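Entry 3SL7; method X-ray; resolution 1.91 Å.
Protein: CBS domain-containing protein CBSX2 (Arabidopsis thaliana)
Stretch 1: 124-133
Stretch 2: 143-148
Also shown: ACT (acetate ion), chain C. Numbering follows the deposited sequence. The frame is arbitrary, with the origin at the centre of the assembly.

Stretch 1 (124-133) LLETKFRRLP
Stretch 2, residues 143-148: GILTRG

The contact is a short antiparallel strand pairing, held by one reciprocal pair of backbone hydrogen bonds and extended by side chains from the loop before the first strand. The N-to-C directions lie 162° apart, and the register sets Leu-132 against Leu-145 (CA–CA 5.0 Å) and Pro-133 against Ile-144. Phi/psi is -122/113 at Leu-132 and -102/122 at Leu-145, extended values that let both residues donate and accept: Leu-132 N to Leu-145 O is 2.9 Å (163° at H), and Leu-145 N to Leu-132 O is 2.8 Å (176°). Pro-133, lacking an amide hydrogen, fits its non-hydrogen-bonded position.

Leu-132 (m, t) and Leu-145 (t, p) share one sheet face, CB to CB 4.3 Å. On the other, Ile-144 (t, t) brings CD1 to 3.7 Å from Arg-131 CB and 4.1 Å from Phe-129 CE2.

Before the strand, a type I turn runs from Thr-127 to Arg-130, closed by Arg-130 N to Thr-127 O at 2.9 Å. Arg-130 (57/21) then leads into extended Arg-131 (-141/159). One water bridges the stretches, donating to Arg-130 O (2.6 Å) and accepting from Arg-147 N (3.0 Å). Leu-124 (m, t) points toward stretch 2, its CD1 4.0 Å from Arg-147 CG. Arg-131 NE binds acetate OXT weakly at 2.6 Å.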

ATOM      1  N   LEU A 124      -0.806 -15.728  -4.265  1.00 36.51           N
ATOM      2  CA  LEU A 124      -0.888 -14.412  -3.639  1.00 40.26           C
ATOM      3  C   LEU A 124      -2.142 -14.322  -2.802  1.00 40.14           C
ATOM      4  O   LEU A 124      -2.138 -13.771  -1.707  1.00 52.85           O
ATOM      5  CB  LEU A 124      -0.944 -13.309  -4.687  1.00 42.76           C
ATOM      6  CG  LEU A 124       0.370 -12.769  -5.212  1.00 45.68           C
ATOM      7  CD1 LEU A 124       0.098 -11.684  -6.252  1.00 39.34           C
ATOM      8  CD2 LEU A 124       1.172 -12.222  -4.066  1.00 39.10           C
ATOM      9  N   LEU A 125      -3.228 -14.860  -3.339  1.00 45.72           N
ATOM     10  CA  LEU A 125      -4.519 -14.736  -2.684  1.00 42.98           C
ATOM     11  C   LEU A 125      -4.735 -15.756  -1.568  1.00 53.58           C
ATOM     12  O   LEU A 125      -5.728 -15.688  -0.848  1.00 51.43           O
ATOM     13  CB  LEU A 125      -5.640 -14.841  -3.719  1.00 55.81           C
ATOM     14  CG  LEU A 125      -5.717 -13.727  -4.771  1.00 72.37           C
ATOM     15  CD1 LEU A 125      -4.452 -13.647  -5.587  1.00 62.59           C
ATOM     16  CD2 LEU A 125      -6.913 -13.933  -5.683  1.00 85.91           C
ATOM     17  N   GLU A 126      -3.815 -16.699  -1.416  1.00 59.82           N
ATOM     18  CA  GLU A 126      -3.992 -17.728  -0.396  1.00 63.15           C
ATOM     19  C   GLU A 126      -3.207 -17.429   0.881  1.00 60.98           C
ATOM     20  O   GLU A 126      -3.364 -18.125   1.885  1.00 66.29           O
ATOM     21  CB  GLU A 126      -3.654 -19.120  -0.948  1.00 67.06           C
ATOM     22  CG  GLU A 126      -4.651 -19.630  -1.989  1.00 80.69           C
ATOM     23  CD  GLU A 126      -4.238 -20.960  -2.612  1.00100.41           C
ATOM     24  OE1 GLU A 126      -3.304 -21.607  -2.090  1.00100.01           O
ATOM     25  OE2 GLU A 126      -4.850 -21.357  -3.629  1.00112.53           O
ATOM     26  N   THR A 127      -2.380 -16.386   0.844  1.00 56.69           N
ATOM     27  CA  THR A 127      -1.608 -15.972   2.015  1.00 54.78           C
ATOM     28  C   THR A 127      -2.138 -14.646   2.568  1.00 51.92           C
ATOM     29  O   THR A 127      -2.413 -13.730   1.790  1.00 49.69           O
ATOM     30  CB  THR A 127      -0.116 -15.822   1.660  1.00 52.80           C
ATOM     31  OG1 THR A 127       0.587 -15.258   2.774  1.00 70.03           O
ATOM     32  CG2 THR A 127       0.055 -14.904   0.460  1.00 49.91           C
ATOM     33  N   LYS A 128      -2.288 -14.539   3.893  1.00 52.28           N
ATOM     34  CA  LYS A 128      -2.802 -13.300   4.489  1.00 49.93           C
ATOM     35  C   LYS A 128      -1.853 -12.145   4.194  1.00 46.01           C
ATOM     36  O   LYS A 128      -2.271 -10.994   4.070  1.00 44.85           O
ATOM     37  CB  LYS A 128      -3.038 -13.438   6.001  1.00 52.74           C
ATOM     38  CG  LYS A 128      -3.948 -12.349   6.560  1.00 72.83           C
ATOM     39  CD  LYS A 128      -4.225 -12.515   8.049  1.00 95.60           C
ATOM     40  CE  LYS A 128      -3.085 -11.973   8.887  1.00104.93           C
ATOM     41  NZ  LYS A 128      -3.515 -11.749  10.293  1.00103.97           N
ATOM     42  N   PHE A 129      -0.573 -12.470   4.043  1.00 45.60           N
ATOM     43  CA  PHE A 129       0.431 -11.475   3.701  1.00 42.58           C
ATOM     44  C   PHE A 129       0.182 -10.841   2.327  1.00 40.84           C
ATOM     45  O   PHE A 129       0.612  -9.718   2.078  1.00 42.22           O
ATOM     46  CB  PHE A 129       1.817 -12.105   3.773  1.00 43.40           C
ATOM     47  CG  PHE A 129       2.930 -11.110   3.824  1.00 41.15           C
ATOM     48  CD1 PHE A 129       2.942 -10.116   4.796  1.00 39.83           C
ATOM     49  CD2 PHE A 129       3.976 -11.178   2.925  1.00 40.80           C
ATOM     50  CE1 PHE A 129       3.969  -9.195   4.853  1.00 40.09           C
ATOM     51  CE2 PHE A 129       5.015 -10.262   2.969  1.00 51.96           C
ATOM     52  CZ  PHE A 129       5.012  -9.263   3.937  1.00 40.76           C
ATOM     53  N   ARG A 130      -0.515 -11.557   1.443  1.00 42.60           N
ATOM     54  CA  ARG A 130      -0.858 -11.029   0.117  1.00 41.58           C
ATOM     55  C   ARG A 130       0.355 -10.589  -0.714  1.00 39.69           C
ATOM     56  O   ARG A 130       0.241  -9.769  -1.626  1.00 38.22           O
ATOM     57  CB  ARG A 130      -1.825  -9.860   0.248  1.00 53.07           C
ATOM     58  CG  ARG A 130      -3.162 -10.224   0.884  1.00 62.71           C
ATOM     59  CD  ARG A 130      -4.073 -10.949  -0.095  1.00 90.54           C
ATOM     60  NE  ARG A 130      -5.022 -10.034  -0.724  1.00109.39           N
ATOM     61  CZ  ARG A 130      -6.223  -9.755  -0.227  1.00117.15           C
ATOM     62  NH1 ARG A 130      -6.621 -10.325   0.901  1.00125.96           N
ATOM     63  NH2 ARG A 130      -7.028  -8.911  -0.859  1.00112.33           N
ATOM     64  N   ARG A 131       1.520 -11.105  -0.366  1.00 30.79           N
ATOM     65  CA  ARG A 131       2.712 -10.991  -1.200  1.00 29.15           C
ATOM     66  C   ARG A 131       3.419 -12.323  -1.077  1.00 28.36           C
ATOM     67  O   ARG A 131       3.196 -13.046  -0.113  1.00 31.01           O
ATOM     68  CB  ARG A 131       3.637  -9.890  -0.690  1.00 27.44           C
ATOM     69  CG  ARG A 131       2.950  -8.591  -0.360  1.00 44.77           C
ATOM     70  CD  ARG A 131       3.845  -7.758   0.539  1.00 44.60           C
ATOM     71  NE  ARG A 131       3.280  -6.444   0.826  1.00 49.18           N
ATOM     72  CZ  ARG A 131       2.443  -6.187   1.828  1.00 41.75           C
ATOM     73  NH1 ARG A 131       2.054  -7.157   2.644  1.00 40.81           N
ATOM     74  NH2 ARG A 131       1.991  -4.956   2.013  1.00 50.24           N
ATOM     75  N   LEU A 132       4.274 -12.643  -2.043  1.00 22.91           N
ATOM     76  CA  LEU A 132       5.063 -13.857  -1.993  1.00 23.09           C
ATOM     77  C   LEU A 132       6.520 -13.474  -2.071  1.00 24.26           C
ATOM     78  O   LEU A 132       6.964 -12.956  -3.084  1.00 30.44           O
ATOM     79  CB  LEU A 132       4.713 -14.787  -3.152  1.00 21.74           C
ATOM     80  CG  LEU A 132       3.275 -15.293  -3.140  1.00 29.12           C
ATOM     81  CD1 LEU A 132       2.920 -15.933  -4.486  1.00 24.77           C
ATOM     82  CD2 LEU A 132       3.085 -16.283  -2.003  1.00 35.55           C
ATOM     83  N   PRO A 133       7.260 -13.693  -0.977  1.00 26.56           N
ATOM     84  CA  PRO A 133       8.702 -13.492  -1.065  1.00 18.28           C
ATOM     85  C   PRO A 133       9.233 -14.415  -2.162  1.00 24.75           C
ATOM     86  O   PRO A 133       8.715 -15.520  -2.338  1.00 23.28           O
ATOM     87  CB  PRO A 133       9.206 -13.949   0.304  1.00 24.97           C
ATOM     88  CG  PRO A 133       8.025 -13.764   1.231  1.00 32.20           C
ATOM     89  CD  PRO A 133       6.829 -14.108   0.369  1.00 34.07           C
ATOM     90  N   GLY A 143      13.563 -11.290  -4.081  1.00 28.98           N
ATOM     91  CA  GLY A 143      12.533 -10.404  -4.564  1.00 26.23           C
ATOM     92  C   GLY A 143      11.232 -10.651  -3.848  1.00 31.08           C
ATOM     93  O   GLY A 143      11.135 -11.489  -2.959  1.00 22.45           O
ATOM     94  N   ILE A 144      10.209  -9.922  -4.252  1.00 22.59           N
ATOM     95  CA  ILE A 144       8.892 -10.190  -3.739  1.00 25.12           C
ATOM     96  C   ILE A 144       7.896 -10.023  -4.875  1.00 25.44           C
ATOM     97  O   ILE A 144       8.074  -9.174  -5.748  1.00 29.59           O
ATOM     98  CB  ILE A 144       8.570  -9.277  -2.498  1.00 24.90           C
ATOM     99  CG1 ILE A 144       7.337  -9.771  -1.760  1.00 38.78           C
ATOM    100  CG2 ILE A 144       8.391  -7.814  -2.895  1.00 34.97           C
ATOM    101  CD1 ILE A 144       7.263  -9.251  -0.326  1.00 46.80           C
ATOM    102  N   LEU A 145       6.876 -10.874  -4.892  1.00 21.98           N
ATOM    103  CA  LEU A 145       5.773 -10.710  -5.834  1.00 23.15           C
ATOM    104  C   LEU A 145       4.574 -10.110  -5.114  1.00 24.50           C
ATOM    105  O   LEU A 145       4.062 -10.681  -4.147  1.00 26.91           O
ATOM    106  CB  LEU A 145       5.373 -12.047  -6.461  1.00 26.20           C
ATOM    107  CG  LEU A 145       4.343 -11.919  -7.593  1.00 34.76           C
ATOM    108  CD1 LEU A 145       4.984 -11.263  -8.831  1.00 26.67           C
ATOM    109  CD2 LEU A 145       3.754 -13.283  -7.952  1.00 28.18           C
ATOM    110  N   THR A 146       4.120  -8.967  -5.606  1.00 24.38           N
ATOM    111  CA  THR A 146       2.995  -8.274  -5.009  1.00 28.47           C
ATOM    112  C   THR A 146       1.838  -8.327  -5.983  1.00 34.08           C
ATOM    113  O   THR A 146       2.039  -8.610  -7.152  1.00 28.23           O
ATOM    114  CB  THR A 146       3.331  -6.797  -4.771  1.00 27.04           C
ATOM    115  OG1 THR A 146       3.446  -6.130  -6.035  1.00 30.83           O
ATOM    116  CG2 THR A 146       4.658  -6.657  -4.011  1.00 27.65           C
ATOM    117  N   ARG A 147       0.632  -8.026  -5.512  1.00 26.72           N
ATOM    118  CA  ARG A 147      -0.516  -7.971  -6.403  1.00 28.21           C
ATOM    119  C   ARG A 147      -0.274  -6.930  -7.487  1.00 36.69           C
ATOM    120  O   ARG A 147      -0.629  -7.135  -8.649  1.00 34.28           O
ATOM    121  CB  ARG A 147      -1.794  -7.667  -5.628  1.00 32.75           C
ATOM    122  CG  ARG A 147      -2.323  -8.850  -4.834  1.00 48.89           C
ATOM    123  CD  ARG A 147      -3.534  -8.459  -3.995  1.00 69.37           C
ATOM    124  NE  ARG A 147      -4.598  -7.860  -4.799  1.00 78.59           N
ATOM    125  CZ  ARG A 147      -5.426  -8.552  -5.579  1.00 83.17           C
ATOM    126  NH1 ARG A 147      -5.303  -9.873  -5.675  1.00 78.09           N
ATOM    127  NH2 ARG A 147      -6.373  -7.925  -6.270  1.00 72.70           N
ATOM    128  N   GLY A 148       0.348  -5.820  -7.101  1.00 30.55           N
ATOM    129  CA  GLY A 148       0.717  -4.782  -8.046  1.00 30.30           C
ATOM    130  C   GLY A 148       1.642  -5.275  -9.153  1.00 32.65           C
ATOM    131  O   GLY A 148       1.503  -4.874 -10.302  1.00 31.57           O
TER
HETATM  132  C   ACT C   2       5.141  -4.298  -1.063  1.00 46.17           C
HETATM  133  O   ACT C   2       3.964  -3.917  -1.229  1.00 44.53           O
HETATM  134  OXT ACT C   2       5.310  -5.101  -0.123  1.00 52.92           O
HETATM  135  CH3 ACT C   2       6.271  -3.834  -1.942  1.00 44.93           C
HETATM  136  O   HOH W   1       0.451  -7.342  -2.602  1.00 32.80           O